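Local coordinates for protein race-specific elicitor A4 (Passalora fulva, PDB 6BN0) that binds chitin as a secreted fungal effector and triggers a hypersensitive response in tomato genotypes carrying Cf-4, at residues D21-N26 and Y33-P38. Numbering follows the deposited sequence.
Sequences DCLYPN and YIQCVP. With NAG (2-acetamido-2-deoxy-beta-D-glucopyranose), chain F; NAG (2-acetamido-2-deoxy-beta-D-glucopyranose), chain E; NAG (2-acetamido-2-deoxy-beta-D-glucopyranose), chain B.
Y24 and I34 form a hydrogen-bonded antiparallel pair, Y24 N to I34 O and I34 N to Y24 O both 2.8 Å, the second nearly straight at 173°. C36 N also donates a longer bond, 3.2 Å, to C22 O, just ahead of the first strand. On one face L23 and Q35 lie side by side, L23 CD2 resting on Q35 CG at 3.8 Å. On the other face, C36 SG comes within 3.6 Å of Y24 CE1, an oblique sulfur-aromatic contact, while Y24 OH is hydrogen-bonded to K7 N. I34 CD1 reaches across to P25 O and N26 CA. This is the first hairpin of the three-stranded antiparallel sheet in the CBM14 chitin-binding domain; disulfides C16–C22 and C6–C36 anchor C22, just before the first strand, and C36, in the second, to the N-terminal part of the chain. The L23/Q35 face binds chitin. Q35 CG stands anti to the backbone N (chi1 176°) and the chain runs on extended, carrying the amide between two sugars: OE1 lies 3.0 Å from O3 of NAG (chain E), and NE2 makes a weak bond to O3 of NAG (chain F). The acetamido methyl C8 of NAG (chain B) meets L23 CD1 at 4.0 Å.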
ATOM      1  N   ASP A  21       3.974  -8.135   1.096  1.00 28.74           N
ATOM      2  CA  ASP A  21       3.797  -9.579   1.176  1.00 29.44           C
ATOM      3  C   ASP A  21       2.985 -10.095  -0.011  1.00 29.13           C
ATOM      4  O   ASP A  21       1.918  -9.555  -0.323  1.00 28.82           O
ATOM      5  CB  ASP A  21       3.076  -9.954   2.479  1.00 26.72           C
ATOM      6  CG  ASP A  21       3.919  -9.709   3.723  1.00 31.36           C
ATOM      7  OD1 ASP A  21       5.155  -9.587   3.594  1.00 36.96           O
ATOM      8  OD2 ASP A  21       3.350  -9.643   4.842  1.00 38.61           O
ATOM      9  N   CYS A  22       3.452 -11.191  -0.631  1.00 27.46           N
ATOM     10  CA  CYS A  22       2.677 -11.901  -1.651  1.00 29.16           C
ATOM     11  C   CYS A  22       2.395 -11.024  -2.869  1.00 27.50           C
ATOM     12  O   CYS A  22       1.302 -11.087  -3.436  1.00 31.53           O
ATOM     13  CB  CYS A  22       1.355 -12.424  -1.072  1.00 33.24           C
ATOM     14  SG  CYS A  22       1.431 -13.398   0.471  1.00 36.62           S
ATOM     15  N   LEU A  23       3.367 -10.199  -3.265  1.00 30.48           N
ATOM     16  CA  LEU A  23       3.266  -9.364  -4.468  1.00 28.01           C
ATOM     17  C   LEU A  23       4.286  -9.824  -5.489  1.00 27.21           C
ATOM     18  O   LEU A  23       5.473  -9.953  -5.165  1.00 23.71           O
ATOM     19  CB  LEU A  23       3.501  -7.880  -4.147  1.00 22.98           C
ATOM     20  CG  LEU A  23       2.699  -7.311  -2.951  1.00 22.28           C
ATOM     21  CD1 LEU A  23       3.046  -5.867  -2.658  1.00 21.93           C
ATOM     22  CD2 LEU A  23       1.192  -7.362  -3.284  1.00 26.56           C
ATOM     23  N   TYR A  24       3.841 -10.026  -6.737  1.00 25.25           N
ATOM     24  CA  TYR A  24       4.660 -10.676  -7.757  1.00 22.63           C
ATOM     25  C   TYR A  24       4.508  -9.943  -9.081  1.00 21.46           C
ATOM     26  O   TYR A  24       3.504  -9.255  -9.302  1.00 23.91           O
ATOM     27  CB  TYR A  24       4.257 -12.139  -8.007  1.00 25.39           C
ATOM     28  CG  TYR A  24       4.423 -13.003  -6.813  1.00 30.19           C
ATOM     29  CD1 TYR A  24       3.417 -13.114  -5.874  1.00 26.44           C
ATOM     30  CD2 TYR A  24       5.603 -13.735  -6.628  1.00 32.06           C
ATOM     31  CE1 TYR A  24       3.590 -13.940  -4.723  1.00 26.72           C
ATOM     32  CE2 TYR A  24       5.780 -14.544  -5.523  1.00 31.37           C
ATOM     33  CZ  TYR A  24       4.779 -14.637  -4.570  1.00 33.08           C
ATOM     34  OH  TYR A  24       4.978 -15.481  -3.483  1.00 32.04           O
ATOM     35  N   PRO A  25       5.461 -10.104  -9.996  1.00 26.31           N
ATOM     36  CA  PRO A  25       5.281  -9.499 -11.323  1.00 26.05           C
ATOM     37  C   PRO A  25       4.091 -10.129 -12.040  1.00 33.12           C
ATOM     38  O   PRO A  25       3.771 -11.310 -11.843  1.00 32.06           O
ATOM     39  CB  PRO A  25       6.589  -9.819 -12.039  1.00 25.36           C
ATOM     40  CG  PRO A  25       7.556 -10.119 -10.951  1.00 33.63           C
ATOM     41  CD  PRO A  25       6.756 -10.822  -9.892  1.00 26.09           C
ATOM     42  N   ASN A  26       3.450  -9.336 -12.905  1.00 26.92           N
ATOM     43  CA  ASN A  26       2.498  -9.882 -13.861  1.00 31.21           C
ATOM     44  C   ASN A  26       3.225 -10.138 -15.184  1.00 31.19           C
ATOM     45  O   ASN A  26       3.707  -9.171 -15.795  1.00 34.32           O
ATOM     46  CB  ASN A  26       1.329  -8.899 -14.055  1.00 30.92           C
ATOM     47  CG  ASN A  26       0.295  -9.410 -15.030  1.00 37.99           C
ATOM     48  OD1 ASN A  26       0.440 -10.498 -15.568  1.00 42.85           O
ATOM     49  ND2 ASN A  26      -0.770  -8.626 -15.271  1.00 35.39           N
ATOM     50  N   TYR A  33       0.649  -5.699 -11.259  1.00 28.56           N
ATOM     51  CA  TYR A  33       1.354  -6.719 -10.496  1.00 24.61           C
ATOM     52  C   TYR A  33       0.297  -7.721 -10.040  1.00 26.18           C
ATOM     53  O   TYR A  33      -0.904  -7.515 -10.251  1.00 26.56           O
ATOM     54  CB  TYR A  33       2.138  -6.092  -9.332  1.00 23.79           C
ATOM     55  CG  TYR A  33       1.261  -5.285  -8.361  1.00 28.83           C
ATOM     56  CD1 TYR A  33       0.881  -3.982  -8.661  1.00 26.54           C
ATOM     57  CD2 TYR A  33       0.813  -5.851  -7.145  1.00 22.37           C
ATOM     58  CE1 TYR A  33       0.096  -3.222  -7.778  1.00 26.99           C
ATOM     59  CE2 TYR A  33       0.032  -5.110  -6.259  1.00 22.08           C
ATOM     60  CZ  TYR A  33      -0.322  -3.791  -6.584  1.00 26.76           C
ATOM     61  OH  TYR A  33      -1.140  -3.052  -5.750  1.00 25.49           O
ATOM     62  N   ILE A  34       0.741  -8.827  -9.443  1.00 24.64           N
ATOM     63  CA  ILE A  34      -0.163  -9.865  -8.960  1.00 23.02           C
ATOM     64  C   ILE A  34      -0.084  -9.855  -7.436  1.00 26.14           C
ATOM     65  O   ILE A  34       1.014  -9.856  -6.863  1.00 27.40           O
ATOM     66  CB  ILE A  34       0.185 -11.245  -9.558  1.00 30.86           C
ATOM     67  CG1 ILE A  34      -0.162 -11.261 -11.068  1.00 29.00           C
ATOM     68  CG2 ILE A  34      -0.506 -12.394  -8.741  1.00 29.10           C
ATOM     69  CD1 ILE A  34       0.329 -12.518 -11.874  1.00 32.80           C
ATOM     70  N   GLN A  35      -1.248  -9.808  -6.792  1.00 29.37           N
ATOM     71  CA  GLN A  35      -1.374  -9.876  -5.338  1.00 27.20           C
ATOM     72  C   GLN A  35      -2.171 -11.131  -4.992  1.00 26.73           C
ATOM     73  O   GLN A  35      -3.179 -11.439  -5.646  1.00 28.73           O
ATOM     74  CB  GLN A  35      -2.079  -8.607  -4.762  1.00 22.95           C
ATOM     75  CG  GLN A  35      -2.317  -8.707  -3.262  1.00 24.12           C
ATOM     76  CD  GLN A  35      -2.725  -7.377  -2.624  1.00 34.07           C
ATOM     77  OE1 GLN A  35      -2.456  -7.135  -1.451  1.00 32.93           O
ATOM     78  NE2 GLN A  35      -3.329  -6.498  -3.408  1.00 26.13           N
ATOM     79  N   CYS A  36      -1.696 -11.879  -4.009  1.00 29.36           N
ATOM     80  CA  CYS A  36      -2.298 -13.159  -3.641  1.00 31.86           C
ATOM     81  C   CYS A  36      -3.300 -12.976  -2.500  1.00 31.49           C
ATOM     82  O   CYS A  36      -3.010 -12.291  -1.521  1.00 29.64           O
ATOM     83  CB  CYS A  36      -1.196 -14.140  -3.238  1.00 35.67           C
ATOM     84  SG  CYS A  36       0.051 -14.272  -4.531  1.00 35.42           S
ATOM     85  N   VAL A  37      -4.469 -13.587  -2.627  1.00 27.98           N
ATOM     86  CA  VAL A  37      -5.467 -13.563  -1.567  1.00 36.96           C
ATOM     87  C   VAL A  37      -5.514 -14.958  -0.957  1.00 36.23           C
ATOM     88  O   VAL A  37      -5.910 -15.912  -1.634  1.00 37.30           O
ATOM     89  CB  VAL A  37      -6.849 -13.145  -2.091  1.00 35.75           C
ATOM     90  CG1 VAL A  37      -7.925 -13.286  -0.983  1.00 39.89           C
ATOM     91  CG2 VAL A  37      -6.805 -11.708  -2.687  1.00 31.44           C
ATOM     92  N   PRO A  38      -5.155 -15.129   0.314  1.00 32.72           N
ATOM     93  CA  PRO A  38      -5.181 -16.481   0.906  1.00 33.61           C
ATOM     94  C   PRO A  38      -6.563 -17.099   0.848  1.00 43.75           C
ATOM     95  O   PRO A  38      -7.566 -16.426   1.061  1.00 49.01           O
ATOM     96  CB  PRO A  38      -4.722 -16.257   2.366  1.00 34.18           C
ATOM     97  CG  PRO A  38      -3.870 -15.007   2.273  1.00 32.69           C
ATOM     98  CD  PRO A  38      -4.576 -14.130   1.234  1.00 29.51           C
TER
HETATM   99  C1  NAG F   1      -7.896  -5.247  -0.057  1.00 41.27           C
HETATM  100  C2  NAG F   1      -6.965  -5.076  -1.263  1.00 33.47           C
HETATM  101  C3  NAG F   1      -5.797  -4.154  -0.880  1.00 31.28           C
HETATM  102  C4  NAG F   1      -6.318  -2.828  -0.319  1.00 25.24           C
HETATM  103  C5  NAG F   1      -7.274  -3.124   0.843  1.00 27.28           C
HETATM  104  C6  NAG F   1      -7.909  -1.886   1.463  1.00 29.41           C
HETATM  105  C7  NAG F   1      -6.729  -6.826  -2.976  1.00 30.33           C
HETATM  106  C8  NAG F   1      -6.122  -8.171  -3.329  1.00 27.56           C
HETATM  107  N2  NAG F   1      -6.474  -6.359  -1.743  1.00 28.94           N
HETATM  108  O1  NAG F   1      -8.968  -6.064  -0.392  1.00 53.59           O
HETATM  109  O3  NAG F   1      -5.018  -3.946  -2.041  1.00 27.20           O
HETATM  110  O4  NAG F   1      -5.237  -2.092   0.252  1.00 26.79           O
HETATM  111  O5  NAG F   1      -8.349  -3.958   0.381  1.00 34.11           O
HETATM  112  O6  NAG F   1      -8.536  -1.107   0.443  1.00 41.02           O
HETATM  113  O7  NAG F   1      -7.414  -6.197  -3.778  1.00 34.78           O
HETATM  114  C1  NAG E   2      -4.485  -6.937   3.851  1.00 28.31           C
HETATM  115  C2  NAG E   2      -4.014  -6.703   2.426  1.00 30.00           C
HETATM  116  C3  NAG E   2      -2.785  -5.790   2.414  1.00 23.73           C
HETATM  117  C4  NAG E   2      -3.022  -4.531   3.249  1.00 24.16           C
HETATM  118  C5  NAG E   2      -3.555  -4.902   4.647  1.00 24.87           C
HETATM  119  C6  NAG E   2      -3.977  -3.707   5.496  1.00 24.86           C
HETATM  120  C7  NAG E   2      -4.503  -8.503   0.804  1.00 29.76           C
HETATM  121  C8  NAG E   2      -4.062  -9.859   0.261  1.00 29.80           C
HETATM  122  N2  NAG E   2      -3.726  -7.973   1.760  1.00 26.74           N
HETATM  123  O3  NAG E   2      -2.557  -5.440   1.046  1.00 25.67           O
HETATM  124  O4  NAG E   2      -1.773  -3.881   3.426  1.00 26.25           O
HETATM  125  O5  NAG E   2      -4.734  -5.695   4.481  1.00 29.28           O
HETATM  126  O6  NAG E   2      -4.868  -2.884   4.754  1.00 28.70           O
HETATM  127  O7  NAG E   2      -5.514  -7.929   0.389  1.00 30.05           O
HETATM  128  C1  NAG B   4       2.153   0.076  -0.023  1.00 25.34           C
HETATM  129  C2  NAG B   4       2.575   0.456  -1.444  1.00 23.79           C
HETATM  130  C3  NAG B   4       3.908   1.260  -1.440  1.00 22.22           C
HETATM  131  C4  NAG B   4       3.887   2.358  -0.365  1.00 22.34           C
HETATM  132  C5  NAG B   4       3.414   1.802   0.977  1.00 21.82           C
HETATM  133  C6  NAG B   4       3.230   2.912   2.013  1.00 25.98           C
HETATM  134  C7  NAG B   4       1.751  -1.061  -3.177  1.00 28.82           C
HETATM  135  C8  NAG B   4       2.015  -2.292  -4.000  1.00 23.95           C
HETATM  136  N2  NAG B   4       2.692  -0.728  -2.276  1.00 22.75           N
HETATM  137  O3  NAG B   4       4.049   1.875  -2.721  1.00 24.85           O
HETATM  138  O4  NAG B   4       5.199   2.831  -0.096  1.00 24.98           O
HETATM  139  O5  NAG B   4       2.118   1.218   0.774  1.00 22.67           O
HETATM  140  O6  NAG B   4       2.781   2.466   3.284  1.00 27.25           O
HETATM  141  O7  NAG B   4       0.723  -0.401  -3.312  1.00 24.09           O